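Local coordinates for protein CopC (Methylosinus trichosporium OB3b, PDB 5ICU) that binds copper(II) through a cupredoxin-like CopC domain and probably serves periplasmic copper homeostasis, at residues A[18-32]-A[57-69]. Residues are numbered along the deposited sequence; the frame is centred on the assembly and turned at random.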
ATOM      1  N   SER A  18      -1.264  14.076  -0.152  1.00 10.39           N
ATOM      2  CA  SER A  18      -1.073  12.824  -0.868  1.00 10.15           C
ATOM      3  C   SER A  18       0.204  12.147  -0.352  1.00 10.37           C
ATOM      4  O   SER A  18       1.231  12.796  -0.274  1.00 10.81           O
ATOM      5  CB  SER A  18      -0.910  13.108  -2.354  1.00 10.24           C
ATOM      6  OG  SER A  18      -0.851  11.879  -3.061  1.00 10.13           O
ATOM      7  N   PRO A  19       0.134  10.842  -0.024  1.00 10.83           N
ATOM      8  CA  PRO A  19       1.349  10.145   0.451  1.00 11.41           C
ATOM      9  C   PRO A  19       2.317   9.920  -0.702  1.00 11.71           C
ATOM     10  O   PRO A  19       1.893   9.486  -1.765  1.00 12.37           O
ATOM     11  CB  PRO A  19       0.787   8.822   0.971  1.00 11.42           C
ATOM     12  CG  PRO A  19      -0.399   8.574   0.141  1.00 11.19           C
ATOM     13  CD  PRO A  19      -1.020   9.925  -0.105  1.00 10.78           C
ATOM     14  N   LYS A  20       3.596  10.147  -0.501  1.00 12.47           N
ATOM     15  CA  LYS A  20       4.556   9.904  -1.575  1.00 13.42           C
ATOM     16  C   LYS A  20       4.673   8.410  -1.882  1.00 12.35           C
ATOM     17  O   LYS A  20       4.851   8.004  -3.029  1.00 12.20           O
ATOM     18  CB  LYS A  20       5.897  10.460  -1.193  1.00 15.43           C
ATOM     19  CG  LYS A  20       5.873  11.977  -1.046  1.00 18.02           C
ATOM     20  CD  LYS A  20       7.279  12.513  -0.848  1.00 21.52           C
ATOM     21  CE  LYS A  20       7.276  14.031  -0.682  1.00 24.12           C
ATOM     22  NZ  LYS A  20       8.571  14.663  -1.060  1.00 26.64           N
ATOM     23  N   LEU A  21       4.515   7.597  -0.861  1.00 12.34           N
ATOM     24  CA  LEU A  21       4.471   6.172  -1.073  1.00 12.31           C
ATOM     25  C   LEU A  21       3.639   5.489  -0.039  1.00 11.02           C
ATOM     26  O   LEU A  21       3.253   6.072   0.991  1.00 10.95           O
ATOM     27  CB  LEU A  21       5.852   5.569  -1.217  1.00 14.36           C
ATOM     28  CG  LEU A  21       6.787   5.862  -0.107  1.00 15.52           C
ATOM     29  CD1 LEU A  21       6.388   5.108   1.106  1.00 16.39           C
ATOM     30  CD2 LEU A  21       8.251   5.522  -0.392  1.00 16.86           C
ATOM     31  N   VAL A  22       3.284   4.251  -0.373  1.00  9.88           N
ATOM     32  CA  VAL A  22       2.655   3.309   0.540  1.00  9.57           C
ATOM     33  C   VAL A  22       3.758   2.384   1.004  1.00  9.14           C
ATOM     34  O   VAL A  22       4.496   1.850   0.162  1.00  8.56           O
ATOM     35  CB  VAL A  22       1.544   2.516  -0.150  1.00  9.81           C
ATOM     36  CG1 VAL A  22       1.051   1.355   0.720  1.00 10.10           C
ATOM     37  CG2 VAL A  22       0.401   3.417  -0.523  1.00 10.06           C
ATOM     38  N   LYS A  23       3.892   2.218   2.308  1.00  9.14           N
ATOM     39  CA  LYS A  23       4.891   1.346   2.922  1.00  9.83           C
ATOM     40  C   LYS A  23       4.196   0.262   3.684  1.00  9.07           C
ATOM     41  O   LYS A  23       3.391   0.544   4.583  1.00  9.12           O
ATOM     42  CB  LYS A  23       5.772   2.116   3.917  1.00 11.90           C
ATOM     43  CG  LYS A  23       6.465   3.298   3.341  1.00 14.66           C
ATOM     44  CD  LYS A  23       7.479   3.953   4.265  1.00 17.57           C
ATOM     45  CE  LYS A  23       7.465   5.472   4.262  1.00 20.14           C
ATOM     46  NZ  LYS A  23       8.847   6.043   4.326  1.00 22.66           N
ATOM     47  N   LEU A  24       4.505  -0.994   3.385  1.00  8.05           N
ATOM     48  CA  LEU A  24       3.924  -2.127   4.095  1.00  7.84           C
ATOM     49  C   LEU A  24       5.002  -2.950   4.746  1.00  8.05           C
ATOM     50  O   LEU A  24       6.055  -3.163   4.141  1.00  8.24           O
ATOM     51  CB  LEU A  24       3.164  -2.995   3.092  1.00  7.39           C
ATOM     52  CG  LEU A  24       2.069  -2.355   2.244  1.00  7.19           C
ATOM     53  CD1 LEU A  24       1.384  -3.410   1.386  1.00  7.04           C
ATOM     54  CD2 LEU A  24       1.029  -1.654   3.075  1.00  7.24           C
ATOM     55  N   ARG A  25       4.759  -3.425   5.965  1.00  7.96           N
ATOM     56  CA  ARG A  25       5.683  -4.320   6.668  1.00  8.57           C
ATOM     57  C   ARG A  25       4.908  -5.541   7.088  1.00  7.85           C
ATOM     58  O   ARG A  25       3.757  -5.450   7.566  1.00  7.63           O
ATOM     59  CB  ARG A  25       6.302  -3.619   7.884  1.00 10.14           C
ATOM     60  CG  ARG A  25       7.240  -4.496   8.664  1.00 12.21           C
ATOM     61  CD  ARG A  25       8.151  -3.731   9.591  1.00 14.62           C
ATOM     62  NE  ARG A  25       7.417  -3.026  10.622  1.00 17.50           N
ATOM     63  CZ  ARG A  25       7.013  -3.556  11.789  1.00 19.71           C
ATOM     64  NH1 ARG A  25       7.273  -4.827  12.103  1.00 20.82           N
ATOM     65  NH2 ARG A  25       6.361  -2.793  12.673  1.00 22.02           N
ATOM     66  N   PHE A  26       5.534  -6.701   6.892  1.00  7.39           N
ATOM     67  CA  PHE A  26       4.930  -8.012   7.089  1.00  7.16           C
ATOM     68  C   PHE A  26       5.608  -8.736   8.239  1.00  7.30           C
ATOM     69  O   PHE A  26       6.714  -8.381   8.651  1.00  7.78           O
ATOM     70  CB  PHE A  26       4.964  -8.809   5.784  1.00  6.88           C
ATOM     71  CG  PHE A  26       4.239  -8.140   4.656  1.00  6.58           C
ATOM     72  CD1 PHE A  26       4.867  -7.201   3.860  1.00  6.62           C
ATOM     73  CD2 PHE A  26       2.906  -8.395   4.427  1.00  6.46           C
ATOM     74  CE1 PHE A  26       4.183  -6.539   2.848  1.00  6.54           C
ATOM     75  CE2 PHE A  26       2.224  -7.732   3.439  1.00  6.30           C
ATOM     76  CZ  PHE A  26       2.866  -6.790   2.660  1.00  6.35           C
ATOM     77  N   GLY A  27       4.971  -9.803   8.702  1.00  7.41           N
ATOM     78  CA  GLY A  27       5.502 -10.612   9.776  1.00  7.87           C
ATOM     79  C   GLY A  27       6.578 -11.594   9.410  1.00  8.03           C
ATOM     80  O   GLY A  27       7.153 -12.255  10.309  1.00  9.44           O
ATOM     81  N   GLY A  28       6.856 -11.729   8.134  1.00  7.61           N
ATOM     82  CA  GLY A  28       7.919 -12.602   7.614  1.00  7.63           C
ATOM     83  C   GLY A  28       8.324 -12.016   6.283  1.00  7.37           C
ATOM     84  O   GLY A  28       7.776 -10.994   5.805  1.00  7.25           O
ATOM     85  N   GLY A  29       9.303 -12.649   5.639  1.00  7.18           N
ATOM     86  CA  GLY A  29       9.801 -12.159   4.345  1.00  7.07           C
ATOM     87  C   GLY A  29       8.714 -12.232   3.280  1.00  6.75           C
ATOM     88  O   GLY A  29       7.868 -13.117   3.273  1.00  6.40           O
ATOM     89  N   VAL A  30       8.817 -11.337   2.307  1.00  6.80           N
ATOM     90  CA  VAL A  30       8.036 -11.413   1.082  1.00  6.92           C
ATOM     91  C   VAL A  30       8.978 -11.232  -0.093  1.00  7.32           C
ATOM     92  O   VAL A  30      10.048 -10.667   0.034  1.00  8.15           O
ATOM     93  CB  VAL A  30       6.915 -10.355   1.064  1.00  6.76           C
ATOM     94  CG1 VAL A  30       5.874 -10.649   2.133  1.00  6.79           C
ATOM     95  CG2 VAL A  30       7.438  -8.947   1.212  1.00  6.95           C
ATOM     96  N   GLU A  31       8.538 -11.718  -1.258  1.00  7.54           N
ATOM     97  CA  GLU A  31       9.344 -11.691  -2.467  1.00  8.06           C
ATOM     98  C   GLU A  31       8.898 -10.522  -3.307  1.00  7.25           C
ATOM     99  O   GLU A  31       7.843 -10.593  -3.925  1.00  6.67           O
ATOM    100  CB  GLU A  31       9.087 -12.987  -3.205  1.00  9.34           C
ATOM    101  CG  GLU A  31       9.600 -14.251  -2.569  1.00 11.29           C
ATOM    102  CD  GLU A  31       9.780 -15.394  -3.627  1.00 13.51           C
ATOM    103  OE1 GLU A  31       9.602 -15.193  -4.868  1.00 16.70           O
ATOM    104  OE2 GLU A  31      10.136 -16.542  -3.261  1.00 17.72           O
ATOM    105  N   PRO A  32       9.650  -9.412  -3.380  1.00  7.21           N
ATOM    106  CA  PRO A  32       9.153  -8.257  -4.095  1.00  6.92           C
ATOM    107  C   PRO A  32       8.777  -8.492  -5.575  1.00  6.61           C
ATOM    108  O   PRO A  32       7.790  -7.925  -6.071  1.00  6.88           O
ATOM    109  CB  PRO A  32      10.257  -7.185  -3.950  1.00  7.41           C
ATOM    110  CG  PRO A  32      11.272  -7.776  -3.129  1.00  8.08           C
ATOM    111  CD  PRO A  32      10.929  -9.130  -2.709  1.00  7.54           C
ATOM    112  N   LYS A  57      15.974  -5.772   3.772  1.00 12.25           N
ATOM    113  CA  LYS A  57      14.712  -5.577   4.507  1.00 11.82           C
ATOM    114  C   LYS A  57      13.642  -6.482   3.893  1.00 10.54           C
ATOM    115  O   LYS A  57      12.677  -6.007   3.255  1.00  9.77           O
ATOM    116  CB  LYS A  57      14.265  -4.138   4.436  1.00 12.75           C
ATOM    117  CG  LYS A  57      15.236  -3.217   5.129  1.00 14.78           C
ATOM    118  CD  LYS A  57      14.706  -1.806   5.133  1.00 16.62           C
ATOM    119  CE  LYS A  57      15.678  -0.890   5.853  1.00 19.21           C
ATOM    120  NZ  LYS A  57      14.940   0.299   6.339  1.00 20.79           N
ATOM    121  N   PRO A  58      13.788  -7.803   4.088  1.00 10.01           N
ATOM    122  CA  PRO A  58      12.909  -8.748   3.375  1.00  9.59           C
ATOM    123  C   PRO A  58      11.430  -8.642   3.748  1.00  8.99           C
ATOM    124  O   PRO A  58      10.561  -9.091   2.991  1.00  8.36           O
ATOM    125  CB  PRO A  58      13.433 -10.124   3.825  1.00  9.81           C
ATOM    126  CG  PRO A  58      14.267  -9.897   5.037  1.00 10.66           C
ATOM    127  CD  PRO A  58      14.799  -8.506   4.931  1.00 10.60           C
ATOM    128  N   ARG A  59      11.137  -8.050   4.904  1.00  9.26           N
ATOM    129  CA  ARG A  59       9.763  -7.985   5.390  1.00  9.43           C
ATOM    130  C   ARG A  59       9.026  -6.742   4.901  1.00  9.15           C
ATOM    131  O   ARG A  59       7.878  -6.540   5.288  1.00  8.76           O
ATOM    132  CB  ARG A  59       9.716  -8.027   6.914  1.00 10.67           C
ATOM    133  CG  ARG A  59      10.389  -9.235   7.479  1.00 12.11           C
ATOM    134  CD  ARG A  59      10.094  -9.405   8.953  1.00 14.41           C
ATOM    135  NE  ARG A  59      10.675 -10.626   9.433  1.00 17.80           N
ATOM    136  CZ  ARG A  59      10.566 -11.091  10.672  1.00 20.73           C
ATOM    137  NH1 ARG A  59       9.864 -10.421  11.589  1.00 22.74           N
ATOM    138  NH2 ARG A  59      11.158 -12.254  10.966  1.00 22.59           N
ATOM    139  N   GLU A  60       9.647  -5.892   4.087  1.00  8.95           N
ATOM    140  CA  GLU A  60       9.035  -4.612   3.701  1.00  9.44           C
ATOM    141  C   GLU A  60       8.817  -4.481   2.223  1.00  8.65           C
ATOM    142  O   GLU A  60       9.602  -4.980   1.450  1.00  8.57           O
ATOM    143  CB  GLU A  60       9.879  -3.440   4.224  1.00 10.92           C
ATOM    144  CG  GLU A  60       9.927  -3.470   5.736  1.00 12.80           C
ATOM    145  CD  GLU A  60      10.719  -2.367   6.383  1.00 15.50           C
ATOM    146  OE1 GLU A  60      11.039  -1.352   5.728  1.00 17.15           O
ATOM    147  OE2 GLU A  60      11.013  -2.512   7.591  1.00 17.69           O
ATOM    148  N   LEU A  61       7.759  -3.778   1.851  1.00  8.09           N
ATOM    149  CA  LEU A  61       7.529  -3.407   0.457  1.00  8.07           C
ATOM    150  C   LEU A  61       7.127  -1.975   0.418  1.00  8.23           C
ATOM    151  O   LEU A  61       6.446  -1.479   1.336  1.00  8.42           O
ATOM    152  CB  LEU A  61       6.416  -4.227  -0.190  1.00  7.94           C
ATOM    153  CG  LEU A  61       6.677  -5.706  -0.407  1.00  8.19           C
ATOM    154  CD1 LEU A  61       5.406  -6.325  -0.886  1.00  8.22           C
ATOM    155  CD2 LEU A  61       7.831  -5.942  -1.371  1.00  8.24           C
ATOM    156  N   THR A  62       7.437  -1.313  -0.697  1.00  8.14           N
ATOM    157  CA  THR A  62       6.905   0.042  -0.939  1.00  8.66           C
ATOM    158  C   THR A  62       6.301   0.169  -2.331  1.00  8.52           C
ATOM    159  O   THR A  62       6.617  -0.626  -3.251  1.00  8.33           O
ATOM    160  CB  THR A  62       7.969   1.134  -0.751  1.00  9.22           C
ATOM    161  OG1 THR A  62       8.990   0.977  -1.725  1.00  9.89           O
ATOM    162  CG2 THR A  62       8.568   1.146   0.641  1.00  9.53           C
ATOM    163  N   LEU A  63       5.378   1.134  -2.470  1.00  8.95           N
ATOM    164  CA  LEU A  63       4.805   1.470  -3.769  1.00  9.66           C
ATOM    165  C   LEU A  63       4.837   3.000  -3.879  1.00 10.14           C
ATOM    166  O   LEU A  63       4.244   3.681  -3.033  1.00 10.18           O
ATOM    167  CB  LEU A  63       3.372   0.960  -3.852  1.00  9.84           C
ATOM    168  CG  LEU A  63       2.607   1.395  -5.125  1.00 10.56           C
ATOM    169  CD1 LEU A  63       3.288   0.874  -6.368  1.00 11.14           C
ATOM    170  CD2 LEU A  63       1.183   0.931  -4.978  1.00 10.90           C
ATOM    171  N   ASP A  64       5.465   3.512  -4.942  1.00 11.15           N
ATOM    172  CA  ASP A  64       5.452   4.969  -5.196  1.00 13.00           C
ATOM    173  C   ASP A  64       4.093   5.363  -5.731  1.00 12.04           C
ATOM    174  O   ASP A  64       3.592   4.765  -6.688  1.00 12.85           O
ATOM    175  CB  ASP A  64       6.528   5.303  -6.185  1.00 15.46           C
ATOM    176  CG  ASP A  64       7.912   5.201  -5.590  1.00 18.38           C
ATOM    177  OD1 ASP A  64       8.069   5.129  -4.344  1.00 22.79           O
ATOM    178  OD2 ASP A  64       8.866   5.203  -6.385  1.00 24.02           O
ATOM    179  N   ALA A  65       3.450   6.328  -5.091  1.00 11.32           N
ATOM    180  CA  ALA A  65       2.119   6.768  -5.522  1.00 10.77           C
ATOM    181  C   ALA A  65       2.247   7.991  -6.416  1.00 10.84           C
ATOM    182  O   ALA A  65       3.020   8.886  -6.126  1.00 11.22           O
ATOM    183  CB  ALA A  65       1.249   7.096  -4.332  1.00 10.71           C
ATOM    184  N   PRO A  66       1.404   8.088  -7.426  1.00 10.35           N
ATOM    185  CA  PRO A  66       1.226   9.405  -8.075  1.00 10.61           C
ATOM    186  C   PRO A  66       0.482  10.330  -7.144  1.00 10.59           C
ATOM    187  O   PRO A  66       0.052   9.951  -6.057  1.00 10.31           O
ATOM    188  CB  PRO A  66       0.342   9.077  -9.277  1.00 10.74           C
ATOM    189  CG  PRO A  66      -0.503   7.950  -8.766  1.00 10.73           C
ATOM    190  CD  PRO A  66       0.363   7.124  -7.843  1.00 10.65           C
ATOM    191  N   GLU A  67       0.369  11.592  -7.515  1.00 10.67           N
ATOM    192  CA  GLU A  67      -0.383  12.553  -6.782  1.00 11.27           C
ATOM    193  C   GLU A  67      -1.821  12.148  -6.709  1.00 10.89           C
ATOM    194  O   GLU A  67      -2.455  11.961  -7.760  1.00 12.78           O
ATOM    195  CB  GLU A  67      -0.242  13.934  -7.443  1.00 11.92           C
ATOM    196  CG  GLU A  67      -0.967  15.051  -6.728  1.00 12.41           C
ATOM    197  CD  GLU A  67      -0.424  15.393  -5.346  1.00 12.85           C
ATOM    198  OE1 GLU A  67       0.676  14.959  -4.998  1.00 12.87           O
ATOM    199  OE2 GLU A  67      -1.081  16.192  -4.619  1.00 14.68           O
ATOM    200  N   LEU A  68      -2.302  11.957  -5.493  1.00 10.13           N
ATOM    201  CA  LEU A  68      -3.661  11.533  -5.230  1.00  9.93           C
ATOM    202  C   LEU A  68      -4.568  12.705  -4.886  1.00 10.40           C
ATOM    203  O   LEU A  68      -4.310  13.432  -3.934  1.00 11.13           O
ATOM    204  CB  LEU A  68      -3.698  10.533  -4.080  1.00  9.86           C
ATOM    205  CG  LEU A  68      -2.876   9.236  -4.228  1.00  9.72           C
ATOM    206  CD1 LEU A  68      -3.154   8.353  -3.049  1.00  9.71           C
ATOM    207  CD2 LEU A  68      -3.168   8.513  -5.518  1.00  9.88           C
ATOM    208  N   ALA A  69      -5.675  12.801  -5.626  1.00 10.20           N
ATOM    209  CA  ALA A  69      -6.724  13.735  -5.341  1.00 10.09           C
ATOM    210  C   ALA A  69      -7.317  13.495  -3.969  1.00 10.20           C
ATOM    211  O   ALA A  69      -7.305  12.375  -3.457  1.00  9.83           O
ATOM    212  CB  ALA A  69      -7.794  13.628  -6.410  1.00 10.11           C
TER
HETATM  213  O   HOH W   1       1.525  11.010  -3.988  1.00 12.80           O
HETATM  214  O   HOH W   2      -1.595  16.522  -1.683  1.00 16.56           O
HETATM  215  O   HOH W   3       5.381   9.230  -5.235  1.00 18.24           O
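L61 sets CG opposite its own carbonyl carbon (chi1 -67°) and then runs extended, which sends its two methyls into the bend of 26-32: CD1 reaches F26 CE1 at 3.9 Å and CD2 reaches P32 CB, while CG sits 3.7 Å from V30 CG2. V30 also lays CG1 over one face of the F26 ring, whose edge meets R59 O in plane; that carbonyl takes the F26 N-H, N to O 2.8 Å. With an alanine at L61, the F26 ring, V30 and P32 would probably lose the branched chain they share, leaving a gap between them. Strands 21-26 and 60-64 run antiparallel, with V22-L63 and L24-L61 as hydrogen-bonded pairs; the bond from L24 N to L61 O (2.9 Å) is almost straight, 177° at the hydrogen. V22, L24, L61 and L63 turn inward, where V22 and L24 touch Y91 of strand 86-95, whereas L21, K23, R25, E60, T62 and D64 line the outer face. R59, extended beside the 27-29 loop, lays one guanidinium face over G27 O, 3.5 Å from NH1. At the far end S18 OG, placed opposite the backbone nitrogen (chi1 -175°), accepts the L68 N-H, N to OG 2.8 Å, and a water links OG to P19 O and P66 O. The chemistry is therefore divided: an apolar inner face closes the beta-sandwich, mostly polar and charged chains line the outer one, and backbone bonds, serine and water tie the flanking loops.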